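Local coordinates for protein possible hydrolase (Mycobacterium tuberculosis, PDB 6WYN) that hydrolyses carboxylic esters, with strong selectivity for short, straight alkyl chains, and probably serves ester or lipid metabolism, at residues 87-92 / 111-116; 98-103 / 315-320; 152-157 / 308-313; 177-182 / 275-280. All coordinates share one frame; numbering follows the deposited sequence.

Contact 1 of 4, residues 87-92 / 111-116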
# COMPACT_ATOMS: atom_id res chain seq x y z
N PHE A 87 -7.28 -2.82 -1.76
CA PHE A 87 -5.81 -2.74 -1.76
C PHE A 87 -5.40 -1.62 -0.80
O PHE A 87 -5.98 -0.51 -0.91
CB PHE A 87 -5.31 -2.45 -3.17
CG PHE A 87 -5.48 -3.57 -4.16
CD1 PHE A 87 -6.62 -3.67 -4.93
CD2 PHE A 87 -4.45 -4.49 -4.35
CE1 PHE A 87 -6.76 -4.68 -5.88
CE2 PHE A 87 -4.61 -5.52 -5.26
CZ PHE A 87 -5.74 -5.61 -6.03
N LEU A 88 -4.43 -1.91 0.06
CA LEU A 88 -3.85 -0.94 1.02
C LEU A 88 -2.35 -0.85 0.77
O LEU A 88 -1.66 -1.85 0.98
CB LEU A 88 -4.17 -1.39 2.44
CG LEU A 88 -5.65 -1.67 2.71
CD1 LEU A 88 -5.88 -2.06 4.15
CD2 LEU A 88 -6.50 -0.43 2.45
N HIS A 89 -1.89 0.32 0.35
CA HIS A 89 -0.46 0.60 0.08
C HIS A 89 0.43 0.63 1.34
O HIS A 89 -0.04 0.54 2.50
CB HIS A 89 -0.38 1.94 -0.65
CG HIS A 89 -0.83 3.09 0.19
ND1 HIS A 89 0.01 3.67 1.13
CD2 HIS A 89 -1.99 3.80 0.19
CE1 HIS A 89 -0.65 4.68 1.70
NE2 HIS A 89 -1.84 4.80 1.12
N GLY A 90 1.72 0.82 1.11
CA GLY A 90 2.71 0.88 2.20
C GLY A 90 2.94 2.29 2.73
O GLY A 90 2.47 3.31 2.14
N GLY A 91 3.72 2.38 3.81
CA GLY A 91 4.32 3.68 4.23
C GLY A 91 4.95 4.42 3.07
O GLY A 91 5.74 3.81 2.28
N GLY A 92 4.70 5.73 2.99
CA GLY A 92 5.31 6.60 1.98
C GLY A 92 4.74 6.39 0.59
O GLY A 92 5.37 6.87 -0.37
N ALA A 111 -8.78 1.02 -4.08
CA ALA A 111 -7.42 1.29 -3.60
C ALA A 111 -7.47 2.52 -2.70
O ALA A 111 -7.72 3.64 -3.16
CB ALA A 111 -6.48 1.42 -4.78
N VAL A 112 -7.25 2.26 -1.42
CA VAL A 112 -7.46 3.34 -0.44
C VAL A 112 -6.19 4.12 -0.14
O VAL A 112 -5.14 3.51 -0.11
CB VAL A 112 -8.02 2.75 0.86
CG1 VAL A 112 -8.31 3.83 1.85
CG2 VAL A 112 -9.25 1.90 0.61
N ASP A 113 -6.32 5.43 0.04
CA ASP A 113 -5.21 6.24 0.60
C ASP A 113 -5.26 6.12 2.12
O ASP A 113 -6.28 6.47 2.70
CB ASP A 113 -5.27 7.71 0.18
CG ASP A 113 -4.94 8.01 -1.29
OD1 ASP A 113 -4.10 7.27 -1.86
OD2 ASP A 113 -5.50 9.01 -1.85
N LEU A 114 -4.24 5.54 2.74
CA LEU A 114 -4.12 5.44 4.19
C LEU A 114 -4.09 6.87 4.75
O LEU A 114 -3.58 7.77 4.12
CB LEU A 114 -2.86 4.67 4.59
CG LEU A 114 -2.82 3.18 4.24
CD1 LEU A 114 -1.52 2.64 4.77
CD2 LEU A 114 -4.02 2.40 4.79
N PRO A 115 -4.56 7.08 5.99
CA PRO A 115 -4.33 8.35 6.69
C PRO A 115 -2.89 8.79 6.48
O PRO A 115 -1.92 7.98 6.50
CB PRO A 115 -4.66 8.01 8.13
CG PRO A 115 -5.70 6.96 8.00
CD PRO A 115 -5.32 6.12 6.80
N GLY A 116 -2.72 10.06 6.25
CA GLY A 116 -1.41 10.68 6.11
C GLY A 116 -0.81 10.52 4.74
O GLY A 116 0.35 10.86 4.57
O HOH W 1 -3.93 1.60 -1.47
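His89 turns its CG in between its own backbone N and carbonyl carbon (chi1 66°), which swings the imidazole across to Leu114, whose CG lies anti to its carbonyl carbon. The two segments leave the C-terminal ends of neighbouring parallel strands of an alpha/beta-hydrolase sheet, 85-88 and 109-112, joined through helix 99-105 in a beta-alpha-beta crossover. Val112 N bonds Phe87 O at 3.1 Å; farther along, a side chain and a water span the two chains. The imidazole uses both nitrogens: ND1 donates in the ring plane to Gly90 O at 2.7 Å, while NE2 accepts from Leu114 N at 3.0 Å, the donor standing 32° out of that plane. These two bonds fix the ring's rotation and imply a proton on ND1. Leu114 CG lies over one ring face, 3.9 Å from the centroid, a CH-pi contact; His117 meets the same imidazole edge-to-face. Leu88 and Val112 run side by side, with Leu88 CD2 3.9 Å from Val112 CB. The loop so anchored carries Gly91, which is involved in substrate selectivity. The water between the chains donates to Phe87 O and, at 2.6 Å, to Val112 O, and accepts a weak bond from His89 N.

Contact 2 of 4, residues 98-103 / 315-320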
# COMPACT_ATOMS: atom_id res chain seq x y z
N TRP A 98 -1.01 0.82 -6.78
CA TRP A 98 -1.71 -0.38 -7.27
C TRP A 98 -2.18 -0.30 -8.72
O TRP A 98 -2.73 -1.30 -9.17
CB TRP A 98 -2.88 -0.70 -6.37
CG TRP A 98 -2.50 -0.91 -4.96
CD1 TRP A 98 -2.68 -0.06 -3.90
CD2 TRP A 98 -1.82 -2.06 -4.46
NE1 TRP A 98 -2.26 -0.66 -2.75
CE2 TRP A 98 -1.67 -1.86 -3.07
CE3 TRP A 98 -1.34 -3.24 -5.04
CZ2 TRP A 98 -1.04 -2.79 -2.26
CZ3 TRP A 98 -0.71 -4.15 -4.24
CH2 TRP A 98 -0.62 -3.96 -2.86
N ASP A 99 -2.00 0.82 -9.42
CA ASP A 99 -2.61 1.04 -10.77
C ASP A 99 -2.29 -0.15 -11.70
O ASP A 99 -3.19 -0.66 -12.39
CB ASP A 99 -2.12 2.36 -11.37
CG ASP A 99 -2.64 3.62 -10.69
OD1 ASP A 99 -3.49 3.50 -9.73
OD2 ASP A 99 -2.17 4.72 -11.11
N THR A 100 -1.04 -0.57 -11.76
CA THR A 100 -0.59 -1.59 -12.73
C THR A 100 -1.27 -2.87 -12.36
O THR A 100 -1.88 -3.49 -13.25
CB THR A 100 0.93 -1.68 -12.85
OG1 THR A 100 1.42 -0.45 -13.37
CG2 THR A 100 1.33 -2.83 -13.76
N VAL A 101 -1.20 -3.26 -11.09
CA VAL A 101 -1.83 -4.52 -10.64
C VAL A 101 -3.34 -4.48 -10.95
O VAL A 101 -3.91 -5.49 -11.38
CB VAL A 101 -1.51 -4.78 -9.16
CG1 VAL A 101 -2.41 -5.81 -8.54
CG2 VAL A 101 -0.06 -5.18 -8.95
N ILE A 102 -4.01 -3.39 -10.59
CA ILE A 102 -5.48 -3.32 -10.75
C ILE A 102 -5.82 -3.38 -12.25
O ILE A 102 -6.72 -4.11 -12.59
CB ILE A 102 -6.01 -2.09 -10.00
CG1 ILE A 102 -5.89 -2.39 -8.51
CG2 ILE A 102 -7.43 -1.75 -10.40
CD1 ILE A 102 -6.28 -1.23 -7.65
N VAL A 103 -5.10 -2.68 -13.09
CA VAL A 103 -5.36 -2.64 -14.56
C VAL A 103 -5.14 -4.06 -15.11
O VAL A 103 -6.01 -4.58 -15.83
CB VAL A 103 -4.50 -1.55 -15.23
CG1 VAL A 103 -4.43 -1.68 -16.77
CG2 VAL A 103 -5.06 -0.19 -14.87
N ASP A 315 7.88 -3.56 -8.42
CA ASP A 315 9.03 -4.22 -9.09
C ASP A 315 8.55 -5.36 -9.98
O ASP A 315 9.09 -5.53 -11.01
CB ASP A 315 10.04 -4.74 -8.08
CG ASP A 315 10.66 -3.66 -7.22
OD1 ASP A 315 10.43 -2.45 -7.48
OD2 ASP A 315 11.33 -4.03 -6.24
N GLN A 316 7.58 -6.17 -9.58
CA GLN A 316 7.13 -7.32 -10.39
C GLN A 316 5.61 -7.37 -10.39
O GLN A 316 5.01 -8.34 -9.97
CB GLN A 316 7.76 -8.63 -9.86
CG GLN A 316 9.29 -8.70 -10.00
CD GLN A 316 9.81 -8.67 -11.42
OE1 GLN A 316 9.09 -9.00 -12.33
NE2 GLN A 316 11.04 -8.21 -11.63
N PRO A 317 4.90 -6.35 -10.90
CA PRO A 317 3.43 -6.36 -10.83
C PRO A 317 2.77 -7.55 -11.56
O PRO A 317 1.78 -8.10 -11.08
CB PRO A 317 3.05 -5.02 -11.46
CG PRO A 317 4.27 -4.55 -12.23
CD PRO A 317 5.46 -5.12 -11.50
N ARG A 318 3.38 -8.01 -12.66
CA ARG A 318 2.80 -9.11 -13.47
C ARG A 318 2.79 -10.35 -12.60
O ARG A 318 1.76 -11.06 -12.58
CB ARG A 318 3.52 -9.31 -14.81
CG ARG A 318 3.37 -8.16 -15.81
CD ARG A 318 4.11 -8.36 -17.14
NE ARG A 318 4.21 -7.14 -17.95
CZ ARG A 318 4.88 -7.00 -19.11
NH1 ARG A 318 5.56 -8.00 -19.63
NH2 ARG A 318 4.88 -5.85 -19.76
N ALA A 319 3.87 -10.60 -11.86
CA ALA A 319 3.94 -11.82 -11.00
C ALA A 319 2.91 -11.64 -9.87
O ALA A 319 2.19 -12.58 -9.54
CB ALA A 319 5.37 -12.01 -10.51
N LEU A 320 2.75 -10.41 -9.34
CA LEU A 320 1.73 -10.20 -8.28
C LEU A 320 0.29 -10.38 -8.81
O LEU A 320 -0.56 -10.94 -8.09
CB LEU A 320 1.94 -8.84 -7.60
CG LEU A 320 1.03 -8.62 -6.40
CD1 LEU A 320 1.19 -9.79 -5.43
CD2 LEU A 320 1.35 -7.30 -5.69
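The first turns of helices 99-105 and 317-328 come together at Val101 and Pro317, whose CA atoms are 5.6 Å apart, and no hydrogen bond passes between the segments. Pro317 is the first residue of its helix, directly after Gln316 at the N-cap, and its ring touches the other helix through CB and CG. Thr100 meets it with the methyl: CG2 lies 3.6 Å from Pro317 CB and almost as near to CG. That methyl is anti to the backbone N of Thr100, which turns OG1 elsewhere, to Gln55 and Asn52 of helix 49-55. Val101 touches both the proline and Leu320 with CG2, 4.0 Å from Pro317 CB and 4.1 Å from Leu320 CD2. With CG anti to its backbone N (chi1 -173°), Leu320 points CD2 at both Val101 and Trp98. At the indole the methyl meets the rim, where Trp98 CZ3 is 4.0 Å from Leu320 CD2, near the ring plane and not over a face. Gln313, in the short helix 312-315, touches Trp98, Val101 and Leu320 and so adjoins the apolar patch. This is helix-to-helix packing in an alpha/beta-hydrolase fold, joining the crossover helix that follows strand 85-88 to the C-terminal helix of the chain.

Contact 3 of 4, residues 152-157 / 308-313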
# COMPACT_ATOMS: atom_id res chain seq x y z
N VAL A 152 -5.79 -6.99 0.01
CA VAL A 152 -4.36 -7.03 -0.30
C VAL A 152 -3.74 -5.81 0.34
O VAL A 152 -4.17 -4.71 -0.02
CB VAL A 152 -4.14 -7.02 -1.80
CG1 VAL A 152 -2.66 -7.06 -2.15
CG2 VAL A 152 -4.92 -8.14 -2.46
N GLY A 153 -2.74 -6.02 1.19
CA GLY A 153 -2.05 -4.93 1.87
C GLY A 153 -0.56 -5.08 1.78
O GLY A 153 -0.04 -6.18 2.16
N MET A 154 0.13 -4.02 1.43
CA MET A 154 1.61 -4.04 1.42
C MET A 154 2.16 -3.31 2.67
O MET A 154 1.72 -2.17 2.98
CB MET A 154 2.13 -3.38 0.15
CG MET A 154 3.62 -3.46 0.03
SD MET A 154 4.27 -1.80 0.25
CE MET A 154 6.04 -2.07 0.16
N SER A 155 3.15 -3.89 3.33
CA SER A 155 3.85 -3.26 4.50
C SER A 155 2.84 -2.63 5.52
O SER A 155 2.05 -3.37 6.08
CB SER A 155 4.92 -2.31 4.04
OG SER A 155 5.92 -2.20 5.05
N LEU A 156 2.86 -1.35 5.82
CA LEU A 156 1.87 -0.73 6.75
C LEU A 156 0.43 -1.12 6.38
O LEU A 156 -0.36 -1.43 7.26
CB LEU A 156 2.06 0.78 6.66
CG LEU A 156 1.17 1.63 7.57
CD1 LEU A 156 1.32 1.25 9.05
CD2 LEU A 156 1.53 3.10 7.36
N GLY A 157 0.12 -1.12 5.09
CA GLY A 157 -1.16 -1.59 4.56
C GLY A 157 -1.51 -2.99 4.95
O GLY A 157 -2.69 -3.25 5.21
N SER A 308 12.24 -9.16 -7.14
CA SER A 308 11.43 -8.08 -6.51
C SER A 308 12.09 -7.68 -5.20
O SER A 308 12.46 -8.57 -4.41
CB SER A 308 10.01 -8.50 -6.27
OG SER A 308 9.28 -7.45 -5.64
N GLY A 309 12.18 -6.37 -4.98
CA GLY A 309 12.35 -5.81 -3.63
C GLY A 309 11.03 -5.82 -2.86
O GLY A 309 10.11 -6.63 -3.18
N HIS A 310 10.97 -4.98 -1.84
CA HIS A 310 9.90 -4.86 -0.83
C HIS A 310 8.58 -4.50 -1.52
O HIS A 310 7.57 -5.09 -1.17
CB HIS A 310 10.38 -3.79 0.18
CG HIS A 310 9.45 -3.57 1.32
ND1 HIS A 310 8.97 -4.63 2.06
CD2 HIS A 310 9.02 -2.45 1.93
CE1 HIS A 310 8.18 -4.17 3.02
NE2 HIS A 310 8.20 -2.84 2.96
N SER A 311 8.61 -3.56 -2.45
CA SER A 311 7.41 -3.08 -3.18
C SER A 311 7.17 -3.96 -4.41
O SER A 311 7.52 -3.57 -5.55
CB SER A 311 7.49 -1.62 -3.51
OG SER A 311 6.20 -1.19 -3.92
N VAL A 312 6.62 -5.15 -4.14
CA VAL A 312 6.40 -6.20 -5.17
C VAL A 312 5.48 -5.62 -6.26
O VAL A 312 5.73 -5.85 -7.49
CB VAL A 312 5.81 -7.47 -4.55
CG1 VAL A 312 5.60 -8.51 -5.63
CG2 VAL A 312 6.65 -8.03 -3.41
N GLN A 313 4.47 -4.83 -5.86
CA GLN A 313 3.54 -4.22 -6.84
C GLN A 313 4.26 -3.24 -7.75
O GLN A 313 3.71 -2.97 -8.87
CB GLN A 313 2.35 -3.56 -6.13
CG GLN A 313 2.71 -2.28 -5.40
CD GLN A 313 3.10 -2.52 -3.96
OE1 GLN A 313 3.45 -3.64 -3.56
NE2 GLN A 313 3.09 -1.44 -3.16
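Gln313 NE2 is held by two partners: Thr97 OG1, its stronger one, and Met154 SD, to which it gives a weak but nearly straight hydrogen bond of 3.6 Å (175° at the hydrogen). The two side chains, Gln313 and Met154, cross at about a right angle, Gln313 OE1 lying 3.6 Å from Met154 CG; this buried oxygen has no polar partner in the model. Met154 starts out with CG anti to its backbone N (chi1 -176°) and bends at chi2, which carries its methyl over one face of the His310 imidazole. CE stands 3.7 Å from the ring centroid as a CH-pi contact, nearest to CD2, and also packs against Ser311 CA. Met154 belongs to the nucleophile elbow of the alpha/beta hydrolases, Gly153-Met154-Ser155-Leu156-Gly157, a tight turn from strand to helix in which Ser155 takes a positive phi of 46°. Ser155, the assigned nucleophile, presents OG at the edge of the His310 ring, in its plane, 3.2 Å from NE2. The other ring nitrogen, ND1, is hydrogen-bonded to Asp179, consistent with a Ser-His-Asp catalytic triad, and Phe283 stacks on the imidazole. Ser311 turns its OG to Ser314 and Gln93.

Contact 4 of 4, residues 177-182 / 275-280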
# COMPACT_ATOMS: atom_id res chain seq x y z
N LEU A 177 -0.89 -10.47 2.27
CA LEU A 177 0.14 -9.59 2.85
C LEU A 177 1.27 -9.47 1.84
O LEU A 177 1.86 -10.55 1.45
CB LEU A 177 0.67 -10.19 4.16
CG LEU A 177 -0.33 -10.31 5.31
CD1 LEU A 177 0.37 -10.86 6.53
CD2 LEU A 177 -0.96 -8.96 5.67
N VAL A 178 1.65 -8.25 1.48
CA VAL A 178 2.82 -8.07 0.57
C VAL A 178 4.02 -7.64 1.39
O VAL A 178 4.06 -6.49 1.87
CB VAL A 178 2.48 -7.16 -0.60
CG1 VAL A 178 3.63 -6.97 -1.56
CG2 VAL A 178 1.28 -7.70 -1.34
N ASP A 179 5.02 -8.55 1.46
CA ASP A 179 6.35 -8.37 2.07
C ASP A 179 6.26 -7.77 3.47
O ASP A 179 7.07 -6.91 3.78
CB ASP A 179 7.25 -7.55 1.14
CG ASP A 179 8.72 -7.93 1.24
OD1 ASP A 179 9.01 -9.12 1.12
OD2 ASP A 179 9.58 -7.03 1.49
N VAL A 180 5.41 -8.28 4.33
CA VAL A 180 5.38 -7.83 5.74
C VAL A 180 4.80 -8.91 6.66
O VAL A 180 3.94 -9.68 6.25
CB VAL A 180 4.57 -6.52 5.84
CG1 VAL A 180 3.08 -6.81 5.67
CG2 VAL A 180 4.85 -5.79 7.15
N THR A 181 5.24 -8.88 7.92
CA THR A 181 4.57 -9.52 9.08
C THR A 181 4.63 -8.51 10.23
O THR A 181 5.40 -7.56 10.18
CB THR A 181 5.25 -10.84 9.48
OG1 THR A 181 6.43 -10.48 10.22
CG2 THR A 181 5.64 -11.72 8.31
N PRO A 182 3.88 -8.69 11.34
CA PRO A 182 4.01 -7.79 12.49
C PRO A 182 5.47 -7.64 12.93
O PRO A 182 5.96 -6.51 13.06
CB PRO A 182 3.16 -8.47 13.53
CG PRO A 182 2.09 -9.11 12.70
CD PRO A 182 2.86 -9.74 11.55
N LEU A 275 1.09 -14.90 2.11
CA LEU A 275 2.17 -13.91 2.16
C LEU A 275 2.83 -13.92 0.80
O LEU A 275 2.99 -15.03 0.23
CB LEU A 275 3.15 -14.29 3.28
CG LEU A 275 4.47 -13.52 3.37
CD1 LEU A 275 4.20 -12.06 3.73
CD2 LEU A 275 5.37 -14.16 4.43
N VAL A 276 3.25 -12.75 0.35
CA VAL A 276 4.03 -12.57 -0.89
C VAL A 276 5.31 -11.91 -0.48
O VAL A 276 5.21 -10.74 0.01
CB VAL A 276 3.28 -11.77 -1.98
CG1 VAL A 276 4.13 -11.62 -3.24
CG2 VAL A 276 1.94 -12.39 -2.32
N ARG A 277 6.46 -12.57 -0.67
CA ARG A 277 7.74 -11.89 -0.40
C ARG A 277 8.40 -11.47 -1.71
O ARG A 277 8.24 -12.18 -2.72
CB ARG A 277 8.73 -12.77 0.38
CG ARG A 277 8.41 -12.98 1.85
CD ARG A 277 9.53 -13.78 2.56
NE ARG A 277 10.77 -13.17 2.13
CZ ARG A 277 11.76 -13.80 1.47
NH1 ARG A 277 11.70 -15.11 1.30
NH2 ARG A 277 12.81 -13.12 0.99
N GLY A 278 9.18 -10.43 -1.63
CA GLY A 278 10.20 -10.10 -2.63
C GLY A 278 11.45 -10.93 -2.39
O GLY A 278 11.97 -10.87 -1.28
N GLY A 279 11.83 -11.74 -3.38
CA GLY A 279 13.05 -12.58 -3.39
C GLY A 279 14.34 -11.82 -3.15
O GLY A 279 15.26 -12.41 -2.58
N SER A 280 14.41 -10.55 -3.54
CA SER A 280 15.56 -9.65 -3.26
C SER A 280 15.27 -8.75 -2.04
O SER A 280 16.00 -7.82 -1.82
CB SER A 280 15.90 -8.83 -4.45
OG SER A 280 16.17 -9.72 -5.52
O HOH W 2 11.28 -10.25 2.36
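Leu177 lies in the parallel pairing of strands 174-178 and 273-278, neighbours in the alpha/beta-hydrolase sheet: its O accepts from Val276 N at 2.8 Å, and its CB lies 4.0 Å from Leu275 CD1. Val178, in register with Val276, puts its side chain on the other face of the sheet. Asp179 comes next, just past the strand end, and with phi and psi both near +50° it turns the chain out of the sheet; its N still donates to Val276 O at 2.6 Å. Its carboxylate reaches the neighbouring strand, where OD1 takes Gly278 N at 3.1 Å, the N-H approaching from above the carboxylate plane, 57° out of it. Asp179 OD1 is also 3.4 Å from Arg277 CA. The guanidinium stays beyond salt-bridge distance of OD1; between them a water, 2.8 Å from OD1, accepts from Arg277 NE in the guanidinium plane. Val180 heads away from the other strand, but its buried O has Leu275 CD1 at 3.5 Å and no polar partner in the model. Thr181 then caps the helix that begins at Pro182, its OG1 bonding Ala184 N. Asp179 is the assigned acid of the catalytic triad: OD1 is held by the Gly278 N-H, with a water close by, while OD2 takes His310 ND1 and Ser281 OG, which probably fixes the carboxylate's orientation toward the histidine.

In the fold
Contacts 1, 3 and 4 follow one another across the central sheet, through adjacent strands 109-112, 85-88, 150-154, 174-178 and 273-278. Contacts 3 and 4, centres about 7 Å apart, share the triad: His310 ND1 lies 2.5 Å from Asp179 OD2. Contact 1 joins contact 3 through the sheet, with Leu88 O 2.8 Å from Met154 N. Its selectivity residue is close to the nucleophile, Gly91 CA being 6.0 Å from Ser155 CB. Contact 2 packs against one side of the sheet: its Trp98 lies against Phe87 and Gln313, and Asp315 OD2 is 2.8 Å from Gly309 N beside the assigned catalytic histidine. Along the chain, contact 4 is nested within contact 3, and contact 3 within contact 2.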